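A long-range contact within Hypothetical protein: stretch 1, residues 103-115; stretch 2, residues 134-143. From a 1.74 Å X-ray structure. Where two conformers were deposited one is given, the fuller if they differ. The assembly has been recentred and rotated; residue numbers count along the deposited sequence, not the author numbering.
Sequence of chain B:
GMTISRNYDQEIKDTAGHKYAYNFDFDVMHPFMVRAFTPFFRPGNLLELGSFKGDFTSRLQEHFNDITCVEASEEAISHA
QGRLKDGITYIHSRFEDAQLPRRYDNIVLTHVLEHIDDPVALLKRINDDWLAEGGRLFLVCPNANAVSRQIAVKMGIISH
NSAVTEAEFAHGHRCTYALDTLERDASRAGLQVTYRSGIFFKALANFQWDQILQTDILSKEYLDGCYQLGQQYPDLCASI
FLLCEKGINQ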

# COMPACT_ATOMS: atom_id res chain seq x y z
N ARG B 103 -2.38 13.93 37.36
CA ARG B 103 -2.11 13.75 35.95
C ARG B 103 -1.33 12.44 35.74
O ARG B 103 -0.78 11.88 36.69
CB ARG B 103 -1.34 14.94 35.39
CG ARG B 103 -2.19 16.19 35.25
CD ARG B 103 -1.43 17.31 34.60
NE ARG B 103 -2.32 18.23 33.88
CZ ARG B 103 -2.92 19.30 34.42
NH1 ARG B 103 -2.76 19.60 35.70
NH2 ARG B 103 -3.70 20.06 33.68
N TYR B 104 -1.30 11.97 34.49
CA TYR B 104 -0.86 10.61 34.20
C TYR B 104 0.21 10.55 33.11
O TYR B 104 0.16 11.29 32.09
CB TYR B 104 -2.06 9.73 33.84
CG TYR B 104 -3.07 9.76 34.96
CD1 TYR B 104 -4.00 10.78 35.04
CD2 TYR B 104 -3.03 8.81 35.99
CE1 TYR B 104 -4.92 10.83 36.08
CE2 TYR B 104 -3.94 8.87 37.05
CZ TYR B 104 -4.89 9.89 37.08
OH TYR B 104 -5.81 10.00 38.10
N ASP B 105 1.17 9.66 33.34
CA ASP B 105 2.31 9.50 32.44
C ASP B 105 1.96 8.72 31.18
O ASP B 105 2.57 8.93 30.14
CB ASP B 105 3.45 8.82 33.20
CG ASP B 105 3.88 9.62 34.40
OD1 ASP B 105 4.40 10.73 34.19
OD2 ASP B 105 3.66 9.13 35.54
N ASN B 106 0.98 7.84 31.31
CA ASN B 106 0.49 6.99 30.23
C ASN B 106 -1.03 7.00 30.30
O ASN B 106 -1.61 6.77 31.37
CB ASN B 106 0.97 5.53 30.41
CG ASN B 106 2.50 5.40 30.44
OD1 ASN B 106 3.14 5.24 29.39
ND2 ASN B 106 3.07 5.45 31.64
N ILE B 107 -1.69 7.25 29.17
CA ILE B 107 -3.16 7.19 29.11
C ILE B 107 -3.56 6.23 28.02
O ILE B 107 -3.04 6.34 26.90
CB ILE B 107 -3.81 8.58 28.91
CG1 ILE B 107 -3.40 9.48 30.10
CG2 ILE B 107 -5.35 8.44 28.79
CD1 ILE B 107 -3.93 10.93 30.03
N VAL B 108 -4.42 5.27 28.34
CA VAL B 108 -4.82 4.27 27.37
C VAL B 108 -6.26 4.51 26.98
O VAL B 108 -7.13 4.59 27.85
CB VAL B 108 -4.64 2.82 27.91
CG1 VAL B 108 -5.34 1.80 26.97
CG2 VAL B 108 -3.15 2.49 28.07
N LEU B 109 -6.50 4.70 25.66
CA LEU B 109 -7.86 4.82 25.12
C LEU B 109 -8.01 3.90 23.91
O LEU B 109 -7.75 4.29 22.76
CB LEU B 109 -8.21 6.28 24.79
CG LEU B 109 -9.66 6.63 24.52
CD1 LEU B 109 -10.60 6.57 25.78
CD2 LEU B 109 -9.74 8.02 23.82
N THR B 110 -8.33 2.64 24.20
CA THR B 110 -8.38 1.60 23.17
C THR B 110 -9.79 1.15 22.94
O THR B 110 -10.46 0.70 23.88
CB THR B 110 -7.49 0.36 23.47
OG1 THR B 110 -7.78 -0.19 24.76
CG2 THR B 110 -6.03 0.73 23.38
N HIS B 111 -10.22 1.28 21.69
CA HIS B 111 -11.57 0.93 21.28
C HIS B 111 -12.65 1.56 22.15
O HIS B 111 -13.63 0.92 22.53
CB HIS B 111 -11.73 -0.59 21.22
CG HIS B 111 -10.92 -1.22 20.13
ND1 HIS B 111 -11.32 -2.34 19.46
CD2 HIS B 111 -9.78 -0.81 19.51
CE1 HIS B 111 -10.43 -2.65 18.53
NE2 HIS B 111 -9.49 -1.72 18.53
N VAL B 112 -12.48 2.84 22.42
CA VAL B 112 -13.47 3.61 23.16
C VAL B 112 -13.90 4.87 22.36
O VAL B 112 -15.09 5.21 22.37
CB VAL B 112 -12.87 4.07 24.53
CG1 VAL B 112 -13.78 5.10 25.22
CG2 VAL B 112 -12.53 2.86 25.43
N LEU B 113 -12.97 5.55 21.67
CA LEU B 113 -13.27 6.86 21.02
C LEU B 113 -14.44 6.80 20.01
O LEU B 113 -15.22 7.77 19.87
CB LEU B 113 -12.03 7.49 20.38
CG LEU B 113 -12.21 8.94 19.95
CD1 LEU B 113 -12.35 9.86 21.16
CD2 LEU B 113 -11.06 9.33 18.98
N GLU B 114 -14.61 5.64 19.38
CA GLU B 114 -15.64 5.40 18.36
C GLU B 114 -17.05 5.33 18.94
O GLU B 114 -18.04 5.41 18.23
CB GLU B 114 -15.28 4.14 17.53
CG GLU B 114 -15.26 2.81 18.26
CD GLU B 114 -13.96 2.49 19.00
OE1 GLU B 114 -13.09 3.39 19.21
OE2 GLU B 114 -13.80 1.29 19.32
N HIS B 115 -17.10 5.18 20.26
CA HIS B 115 -18.35 5.16 21.01
C HIS B 115 -18.77 6.54 21.52
O HIS B 115 -19.85 6.68 22.09
CB HIS B 115 -18.20 4.27 22.22
CG HIS B 115 -18.19 2.80 21.92
ND1 HIS B 115 -17.04 2.10 21.62
CD2 HIS B 115 -19.18 1.88 21.97
CE1 HIS B 115 -17.34 0.82 21.44
NE2 HIS B 115 -18.63 0.66 21.66
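Stretch 2 (134-143) GGRLFLVCPN

Stretch 2 runs as an extended strand ending at Pro-142, alongside the strand of stretch 1 that ends at Thr-110; the two point the same way, their axes 10° apart and 4.7 Å at closest approach. The register is one to one, from Asn-106 beside Arg-136 to Thr-110 beside Val-140, with paired CA atoms 4.5 to 5.0 Å apart.

Six backbone hydrogen bonds zip the parallel pair, alternating in direction: Arg-136 N to Asp-105 O (2.9 Å), Ile-107 N to Arg-136 O (2.8 Å), Phe-138 N to Ile-107 O (2.7 Å), Leu-109 N to Phe-138 O (2.9 Å), Val-140 N to Leu-109 O (3.0 Å) and His-111 N to Val-140 O (2.8 Å). CA-H...O contacts supplement them, as from Leu-137 CA to Ile-107 O (3.4 Å).

Apolar packing covers the face bearing Ile-107, Leu-109, Leu-137 and Leu-139: Leu-137 CD1 meets Ile-107 CG2 at 3.7 Å, and Leu-139 CD1 lies 3.8 Å from Leu-109 CD2 and 4.1 Å from Leu-113 CD2. On the other face, Val-140 CB sits 3.6 Å from Thr-110 CG2.

Just past Thr-110, the His-111 ring takes Pro-142 CD over one face, 3.7 Å from the ring centroid, in a CH-pi contact; Glu-114 OE2 approaches the same CD to 3.2 Å.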

# COMPACT_ATOMS: atom_id res chain seq x y z
N GLY B 134 5.30 15.27 29.52
CA GLY B 134 5.99 14.11 28.98
C GLY B 134 5.11 12.89 28.81
O GLY B 134 5.56 11.86 28.34
N GLY B 135 3.85 13.00 29.23
CA GLY B 135 2.93 11.88 29.21
C GLY B 135 2.51 11.51 27.79
O GLY B 135 2.58 12.33 26.88
N ARG B 136 2.10 10.27 27.62
CA ARG B 136 1.71 9.74 26.33
C ARG B 136 0.30 9.14 26.36
O ARG B 136 -0.04 8.41 27.26
CB ARG B 136 2.74 8.71 25.86
CG ARG B 136 4.06 9.38 25.47
CD ARG B 136 5.13 8.38 25.13
NE ARG B 136 6.40 9.07 24.92
CZ ARG B 136 7.54 8.46 24.67
NH1 ARG B 136 7.58 7.15 24.58
NH2 ARG B 136 8.66 9.16 24.53
N LEU B 137 -0.46 9.44 25.30
CA LEU B 137 -1.73 8.85 25.03
C LEU B 137 -1.56 7.76 23.99
O LEU B 137 -0.86 7.97 22.95
CB LEU B 137 -2.72 9.92 24.51
CG LEU B 137 -4.05 9.36 23.97
CD1 LEU B 137 -4.96 8.69 25.09
CD2 LEU B 137 -4.79 10.44 23.17
N PHE B 138 -2.13 6.60 24.34
CA PHE B 138 -2.19 5.42 23.49
C PHE B 138 -3.59 5.30 22.95
O PHE B 138 -4.49 4.72 23.60
CB PHE B 138 -1.79 4.20 24.27
CG PHE B 138 -0.38 4.27 24.77
CD1 PHE B 138 -0.06 5.04 25.88
CD2 PHE B 138 0.63 3.55 24.13
CE1 PHE B 138 1.25 5.15 26.33
CE2 PHE B 138 1.94 3.62 24.57
CZ PHE B 138 2.26 4.44 25.66
N LEU B 139 -3.76 5.81 21.75
CA LEU B 139 -5.06 5.95 21.10
C LEU B 139 -5.27 4.89 20.02
O LEU B 139 -4.61 4.91 19.01
CB LEU B 139 -5.22 7.36 20.48
CG LEU B 139 -6.51 7.65 19.72
CD1 LEU B 139 -7.74 7.52 20.66
CD2 LEU B 139 -6.45 9.09 19.15
N VAL B 140 -6.19 3.97 20.26
CA VAL B 140 -6.37 2.84 19.33
C VAL B 140 -7.84 2.69 19.00
O VAL B 140 -8.64 2.65 19.88
CB VAL B 140 -5.79 1.51 19.87
CG1 VAL B 140 -6.01 0.37 18.88
CG2 VAL B 140 -4.30 1.64 20.18
N CYS B 141 -8.16 2.57 17.71
CA CYS B 141 -9.52 2.33 17.26
C CYS B 141 -9.56 1.27 16.17
O CYS B 141 -8.58 1.08 15.43
CB CYS B 141 -10.08 3.62 16.67
SG CYS B 141 -10.36 4.94 17.88
N PRO B 142 -10.72 0.63 15.99
CA PRO B 142 -10.92 -0.27 14.86
C PRO B 142 -10.78 0.51 13.54
O PRO B 142 -11.20 1.64 13.43
CB PRO B 142 -12.35 -0.79 15.07
CG PRO B 142 -12.75 -0.41 16.28
CD PRO B 142 -11.91 0.68 16.83
N ASN B 143 -10.11 -0.08 12.58
CA ASN B 143 -9.79 0.59 11.34
C ASN B 143 -10.78 0.33 10.23
O ASN B 143 -11.01 -0.82 9.83
CB ASN B 143 -8.42 0.08 10.93
CG ASN B 143 -7.90 0.69 9.67
OD1 ASN B 143 -8.29 1.81 9.28
ND2 ASN B 143 -6.94 0.01 9.06